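Local atomic coordinates of SorB (Sorangium cellulosum, PDB entry 6B2V), a protein that forms pyran rings in sorangicin biosynthesis through the pyran synthase domain of its module nine, within a trans-acyltransferase polyketide assembly line. Residues L80-L94 and V124-Q138. Numbering follows the deposited sequence.
Sequences LSIAGIRNALWISPL and VHARGLLVFDEPPAQ
Ser81 and Asp133 close one end of this antiparallel strand pair twice over: Asp133 N reaches Ser81 O at 3.1 Å, while the serine OG donates to Asp133 OD2 at 2.5 Å, a very short bond whose exact length is doubtful. A serine suits the place because its hydroxyl, one carbon from the backbone, can donate to the carboxylate, its OG turned opposite the backbone N (chi1 -176°) to reach it. Next comes a classic beta bulge, where Ala83 and Gly84 both face Val131: Val131 O takes a firm bond from Ala83 N at 2.8 Å and a weak one from Gly84 N. Ala83 O receives a weak bond from Gln138 NE2, an amide that also bonds weakly to Ile241 O.

Beyond it, Arg86 N gives to Leu129 O and Leu129 N to Arg86 O, and Leu89 and Arg127 repeat the exchange. Between these pairs the register shifts again by one residue; on its other side, against strand 232-241, Asn87 and Ala88 both face Leu236 in a G1 beta bulge. Gly128, with no side chain, lets the strands close to 4.2 Å between its CA and Ala88 CA. A water bridges Asn87 O and Arg127 NE, and Leu89 CD2 sits over the centre of the guanidinium face, 3.6 Å from Arg127 CZ.

At the far end His125 is fixed through both ring nitrogens: ND1 donates to Ser92 O at 2.9 Å, with the acceptor in the ring plane, and NE2 pairs with Ser120 OG. Leu94 CB packs over one ring face, 4.2 Å from its centroid, as a CH-pi contact. A water donates to both Ser92 O and His125 O, the latter also accepting from Ile91 N.

The pair belongs to the predicted N-terminal hotdog fold. Side chains and water supplement its backbone ladder, so the carbonyls of Ala83, Asn87 and Ser92, beside the shifts and the end, take side-chain or water donors.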
loop_
_atom_site.group_PDB
_atom_site.type_symbol
_atom_site.label_atom_id
_atom_site.label_comp_id
_atom_site.label_asym_id
_atom_site.label_seq_id
_atom_site.Cartn_x
_atom_site.Cartn_y
_atom_site.Cartn_z
ATOM N N LEU A 80 -11.581 0.144 -17.136
ATOM C CA LEU A 80 -11.691 -1.152 -16.501
ATOM C C LEU A 80 -12.196 -0.975 -15.081
ATOM O O LEU A 80 -11.947 0.005 -14.474
ATOM C CB LEU A 80 -10.352 -1.900 -16.511
ATOM C CG LEU A 80 -9.659 -1.896 -17.861
ATOM C CD1 LEU A 80 -8.227 -2.365 -17.797
ATOM C CD2 LEU A 80 -10.440 -2.685 -18.881
ATOM N N SER A 81 -12.888 -1.975 -14.576
ATOM C CA SER A 81 -13.453 -1.948 -13.256
ATOM C C SER A 81 -12.668 -2.909 -12.364
ATOM O O SER A 81 -12.712 -4.060 -12.537
ATOM C CB SER A 81 -14.940 -2.340 -13.367
ATOM O OG SER A 81 -15.595 -2.243 -12.145
ATOM N N ILE A 82 -12.000 -2.371 -11.372
ATOM C CA ILE A 82 -11.080 -3.153 -10.569
ATOM C C ILE A 82 -11.561 -3.468 -9.183
ATOM O O ILE A 82 -11.948 -2.605 -8.480
ATOM C CB ILE A 82 -9.766 -2.360 -10.446
ATOM C CG1 ILE A 82 -9.196 -1.976 -11.804
ATOM C CG2 ILE A 82 -8.726 -3.070 -9.617
ATOM C CD1 ILE A 82 -8.985 -3.114 -12.725
ATOM N N ALA A 83 -11.515 -4.730 -8.838
ATOM C CA ALA A 83 -11.874 -5.218 -7.542
ATOM C C ALA A 83 -10.715 -5.295 -6.586
ATOM O O ALA A 83 -10.887 -5.291 -5.415
ATOM C CB ALA A 83 -12.495 -6.601 -7.675
ATOM N N GLY A 84 -9.536 -5.414 -7.142
ATOM C CA GLY A 84 -8.362 -5.553 -6.335
ATOM C C GLY A 84 -7.126 -5.866 -7.119
ATOM O O GLY A 84 -7.134 -5.799 -8.294
ATOM N N ILE A 85 -6.068 -6.163 -6.373
ATOM C CA ILE A 85 -4.757 -6.493 -6.886
ATOM C C ILE A 85 -4.260 -7.780 -6.259
ATOM O O ILE A 85 -4.432 -7.998 -5.157
ATOM C CB ILE A 85 -3.766 -5.327 -6.682
ATOM C CG1 ILE A 85 -4.051 -4.224 -7.681
ATOM C CG2 ILE A 85 -2.310 -5.743 -6.873
ATOM C CD1 ILE A 85 -3.326 -2.933 -7.433
ATOM N N ARG A 86 -3.667 -8.637 -7.063
ATOM C CA ARG A 86 -3.106 -9.878 -6.569
ATOM C C ARG A 86 -1.641 -10.000 -6.988
ATOM O O ARG A 86 -1.248 -9.453 -7.953
ATOM C CB ARG A 86 -3.864 -11.118 -7.079
ATOM C CG ARG A 86 -5.148 -11.401 -6.344
ATOM C CD ARG A 86 -5.923 -12.601 -6.836
ATOM N NE ARG A 86 -5.089 -13.737 -6.772
ATOM C CZ ARG A 86 -4.710 -14.411 -7.826
ATOM N NH1 ARG A 86 -5.142 -14.070 -9.012
ATOM N NH2 ARG A 86 -3.905 -15.426 -7.687
ATOM N N ASN A 87 -0.889 -10.708 -6.181
ATOM C CA ASN A 87 0.485 -10.998 -6.520
ATOM C C ASN A 87 1.344 -9.806 -6.879
ATOM O O ASN A 87 2.026 -9.814 -7.843
ATOM C CB ASN A 87 0.515 -12.037 -7.630
ATOM C CG ASN A 87 -0.126 -13.317 -7.237
ATOM O OD1 ASN A 87 -0.163 -13.686 -6.112
ATOM N ND2 ASN A 87 -0.591 -14.021 -8.205
ATOM N N ALA A 88 1.288 -8.785 -6.048
ATOM C CA ALA A 88 2.091 -7.625 -6.234
ATOM C C ALA A 88 3.521 -7.902 -5.771
ATOM O O ALA A 88 3.722 -8.620 -4.856
ATOM C CB ALA A 88 1.508 -6.459 -5.470
ATOM N N LEU A 89 4.448 -7.345 -6.526
ATOM C CA LEU A 89 5.851 -7.438 -6.294
ATOM C C LEU A 89 6.488 -6.105 -6.498
ATOM O O LEU A 89 6.124 -5.394 -7.341
ATOM C CB LEU A 89 6.488 -8.467 -7.249
ATOM C CG LEU A 89 8.009 -8.597 -7.340
ATOM C CD1 LEU A 89 8.515 -9.235 -6.075
ATOM C CD2 LEU A 89 8.335 -9.446 -8.559
ATOM N N TRP A 90 7.442 -5.792 -5.651
ATOM C CA TRP A 90 8.170 -4.566 -5.784
ATOM C C TRP A 90 9.650 -4.924 -6.020
ATOM O O TRP A 90 10.208 -5.676 -5.306
ATOM C CB TRP A 90 8.001 -3.676 -4.562
ATOM C CG TRP A 90 6.613 -3.098 -4.430
ATOM C CD1 TRP A 90 6.176 -1.947 -4.931
ATOM C CD2 TRP A 90 5.522 -3.674 -3.743
ATOM N NE1 TRP A 90 4.861 -1.752 -4.613
ATOM C CE2 TRP A 90 4.444 -2.825 -3.893
ATOM C CE3 TRP A 90 5.338 -4.860 -3.057
ATOM C CZ2 TRP A 90 3.237 -3.103 -3.344
ATOM C CZ3 TRP A 90 4.181 -5.126 -2.522
ATOM C CH2 TRP A 90 3.123 -4.232 -2.642
ATOM N N ILE A 91 10.214 -4.346 -7.051
ATOM C CA ILE A 91 11.584 -4.644 -7.452
ATOM C C ILE A 91 12.603 -3.542 -7.173
ATOM O O ILE A 91 13.158 -3.526 -6.132
ATOM C CB ILE A 91 11.589 -5.073 -8.912
ATOM C CG1 ILE A 91 10.574 -6.186 -9.131
ATOM C CG2 ILE A 91 12.942 -5.628 -9.313
ATOM C CD1 ILE A 91 9.245 -5.756 -9.686
ATOM N N SER A 92 12.799 -2.599 -8.049
ATOM C CA SER A 92 13.794 -1.571 -7.831
ATOM C C SER A 92 13.182 -0.310 -7.249
ATOM O O SER A 92 12.171 0.069 -7.671
ATOM C CB SER A 92 14.433 -1.146 -9.147
ATOM O OG SER A 92 15.130 -2.200 -9.694
ATOM N N PRO A 93 13.843 0.287 -6.290
ATOM C CA PRO A 93 13.376 1.533 -5.736
ATOM C C PRO A 93 13.557 2.667 -6.736
ATOM O O PRO A 93 14.449 2.633 -7.537
ATOM C CB PRO A 93 14.297 1.776 -4.554
ATOM C CG PRO A 93 15.117 0.580 -4.399
ATOM C CD PRO A 93 15.063 -0.186 -5.661
ATOM N N LEU A 94 12.662 3.632 -6.687
ATOM C CA LEU A 94 12.748 4.788 -7.505
ATOM C C LEU A 94 12.878 6.012 -6.630
ATOM O O LEU A 94 12.002 6.357 -5.916
ATOM C CB LEU A 94 11.499 4.923 -8.331
ATOM C CG LEU A 94 11.363 6.045 -9.331
ATOM C CD1 LEU A 94 12.508 6.056 -10.322
ATOM C CD2 LEU A 94 10.058 5.880 -10.067
ATOM N N VAL A 124 12.636 -2.141 -13.749
ATOM C CA VAL A 124 11.293 -2.493 -13.390
ATOM C C VAL A 124 11.133 -2.224 -11.896
ATOM O O VAL A 124 11.946 -2.558 -11.117
ATOM C CB VAL A 124 10.981 -3.915 -13.748
ATOM C CG1 VAL A 124 9.622 -4.331 -13.228
ATOM C CG2 VAL A 124 11.065 -4.076 -15.250
ATOM N N HIS A 125 10.066 -1.522 -11.556
ATOM C CA HIS A 125 9.816 -1.149 -10.166
ATOM C C HIS A 125 8.736 -1.932 -9.443
ATOM O O HIS A 125 8.847 -2.214 -8.294
ATOM C CB HIS A 125 9.499 0.357 -10.097
ATOM C CG HIS A 125 10.544 1.218 -10.726
ATOM N ND1 HIS A 125 11.786 1.385 -10.177
ATOM C CD2 HIS A 125 10.560 1.901 -11.886
ATOM C CE1 HIS A 125 12.506 2.149 -10.960
ATOM N NE2 HIS A 125 11.787 2.472 -12.010
ATOM N N ALA A 126 7.704 -2.301 -10.186
ATOM C CA ALA A 126 6.617 -3.029 -9.643
ATOM C C ALA A 126 5.868 -3.808 -10.707
ATOM O O ALA A 126 5.849 -3.429 -11.807
ATOM C CB ALA A 126 5.660 -2.056 -8.964
ATOM N N ARG A 127 5.233 -4.873 -10.289
ATOM C CA ARG A 127 4.367 -5.655 -11.120
ATOM C C ARG A 127 3.313 -6.347 -10.285
ATOM O O ARG A 127 3.399 -6.451 -9.120
ATOM C CB ARG A 127 5.130 -6.679 -11.931
ATOM C CG ARG A 127 5.534 -7.878 -11.140
ATOM C CD ARG A 127 6.199 -8.915 -11.980
ATOM N NE ARG A 127 6.115 -10.202 -11.349
ATOM C CZ ARG A 127 7.058 -11.109 -11.455
ATOM N NH1 ARG A 127 8.121 -10.801 -12.161
ATOM N NH2 ARG A 127 6.936 -12.264 -10.855
ATOM N N GLY A 128 2.291 -6.791 -10.951
ATOM C CA GLY A 128 1.234 -7.486 -10.301
ATOM C C GLY A 128 0.063 -7.764 -11.212
ATOM O O GLY A 128 0.165 -7.577 -12.372
ATOM N N LEU A 129 -1.044 -8.151 -10.598
ATOM C CA LEU A 129 -2.246 -8.480 -11.332
ATOM C C LEU A 129 -3.426 -7.636 -10.884
ATOM O O LEU A 129 -3.697 -7.589 -9.760
ATOM C CB LEU A 129 -2.637 -9.921 -11.080
ATOM C CG LEU A 129 -1.706 -11.044 -11.490
ATOM C CD1 LEU A 129 -2.209 -12.364 -10.947
ATOM C CD2 LEU A 129 -1.587 -11.124 -12.991
ATOM N N LEU A 130 -4.094 -7.003 -11.813
ATOM C CA LEU A 130 -5.294 -6.268 -11.521
ATOM C C LEU A 130 -6.474 -7.204 -11.739
ATOM O O LEU A 130 -6.619 -7.731 -12.795
ATOM C CB LEU A 130 -5.389 -5.052 -12.422
ATOM C CG LEU A 130 -4.433 -3.912 -12.143
ATOM C CD1 LEU A 130 -4.013 -3.240 -13.406
ATOM C CD2 LEU A 130 -5.029 -2.852 -11.250
ATOM N N VAL A 131 -7.286 -7.381 -10.707
ATOM C CA VAL A 131 -8.412 -8.271 -10.730
ATOM C C VAL A 131 -9.686 -7.487 -11.001
ATOM O O VAL A 131 -10.009 -6.582 -10.298
ATOM C CB VAL A 131 -8.570 -8.930 -9.367
ATOM C CG1 VAL A 131 -9.726 -9.899 -9.362
ATOM C CG2 VAL A 131 -7.271 -9.601 -8.941
ATOM N N PHE A 132 -10.352 -7.901 -12.052
ATOM C CA PHE A 132 -11.546 -7.277 -12.506
ATOM C C PHE A 132 -12.710 -7.668 -11.646
ATOM O O PHE A 132 -12.718 -8.633 -10.986
ATOM C CB PHE A 132 -11.843 -7.741 -13.931
ATOM C CG PHE A 132 -11.040 -7.059 -15.008
ATOM C CD1 PHE A 132 -10.062 -6.170 -14.725
ATOM C CD2 PHE A 132 -11.270 -7.355 -16.325
ATOM C CE1 PHE A 132 -9.345 -5.572 -15.715
ATOM C CE2 PHE A 132 -10.581 -6.755 -17.329
ATOM C CZ PHE A 132 -9.614 -5.856 -17.027
ATOM N N ASP A 133 -13.730 -6.845 -11.705
ATOM C CA ASP A 133 -14.965 -7.110 -11.031
ATOM C C ASP A 133 -15.698 -8.299 -11.685
ATOM O O ASP A 133 -16.503 -8.883 -11.058
ATOM C CB ASP A 133 -15.855 -5.882 -11.008
ATOM C CG ASP A 133 -15.500 -4.939 -9.942
ATOM O OD1 ASP A 133 -15.243 -5.323 -8.833
ATOM O OD2 ASP A 133 -15.516 -3.763 -10.191
ATOM N N GLU A 134 -15.439 -8.559 -12.955
ATOM C CA GLU A 134 -16.080 -9.655 -13.724
ATOM C C GLU A 134 -15.068 -10.619 -14.337
ATOM O O GLU A 134 -14.123 -10.193 -14.930
ATOM C CB GLU A 134 -16.998 -9.172 -14.833
ATOM C CG GLU A 134 -18.234 -8.466 -14.381
ATOM C CD GLU A 134 -19.146 -9.278 -13.505
ATOM O OE1 GLU A 134 -19.096 -10.470 -13.522
ATOM O OE2 GLU A 134 -19.941 -8.705 -12.798
ATOM N N PRO A 135 -15.248 -11.911 -14.174
ATOM C CA PRO A 135 -16.214 -12.536 -13.288
ATOM C C PRO A 135 -15.846 -12.329 -11.827
ATOM O O PRO A 135 -14.724 -12.016 -11.547
ATOM C CB PRO A 135 -16.087 -14.004 -13.646
ATOM C CG PRO A 135 -14.670 -14.145 -14.029
ATOM C CD PRO A 135 -14.324 -12.892 -14.751
ATOM N N PRO A 136 -16.784 -12.518 -10.929
ATOM C CA PRO A 136 -16.484 -12.226 -9.539
ATOM C C PRO A 136 -15.322 -13.015 -9.023
ATOM O O PRO A 136 -15.251 -14.163 -9.236
ATOM C CB PRO A 136 -17.763 -12.603 -8.823
ATOM C CG PRO A 136 -18.827 -12.369 -9.836
ATOM C CD PRO A 136 -18.212 -12.775 -11.142
ATOM N N ALA A 137 -14.377 -12.308 -8.435
ATOM C CA ALA A 137 -13.210 -12.912 -7.842
ATOM C C ALA A 137 -12.839 -12.369 -6.448
ATOM O O ALA A 137 -12.000 -12.890 -5.792
ATOM C CB ALA A 137 -12.048 -12.845 -8.795
ATOM N N GLN A 138 -13.522 -11.346 -6.005
ATOM C CA GLN A 138 -13.238 -10.770 -4.723
ATOM C C GLN A 138 -13.832 -11.621 -3.633
ATOM O O GLN A 138 -14.980 -11.919 -3.647
ATOM C CB GLN A 138 -13.829 -9.353 -4.723
ATOM C CG GLN A 138 -13.481 -8.446 -3.579
ATOM C CD GLN A 138 -14.164 -7.103 -3.657
ATOM O OE1 GLN A 138 -15.362 -7.010 -3.522
ATOM N NE2 GLN A 138 -13.383 -6.061 -3.829
HETATM O O HOH W 1 4.037 -10.920 -9.451
HETATM O O HOH W 2 9.841 -0.477 -6.148
HETATM O O HOH W 3 14.565 -3.830 -12.141
#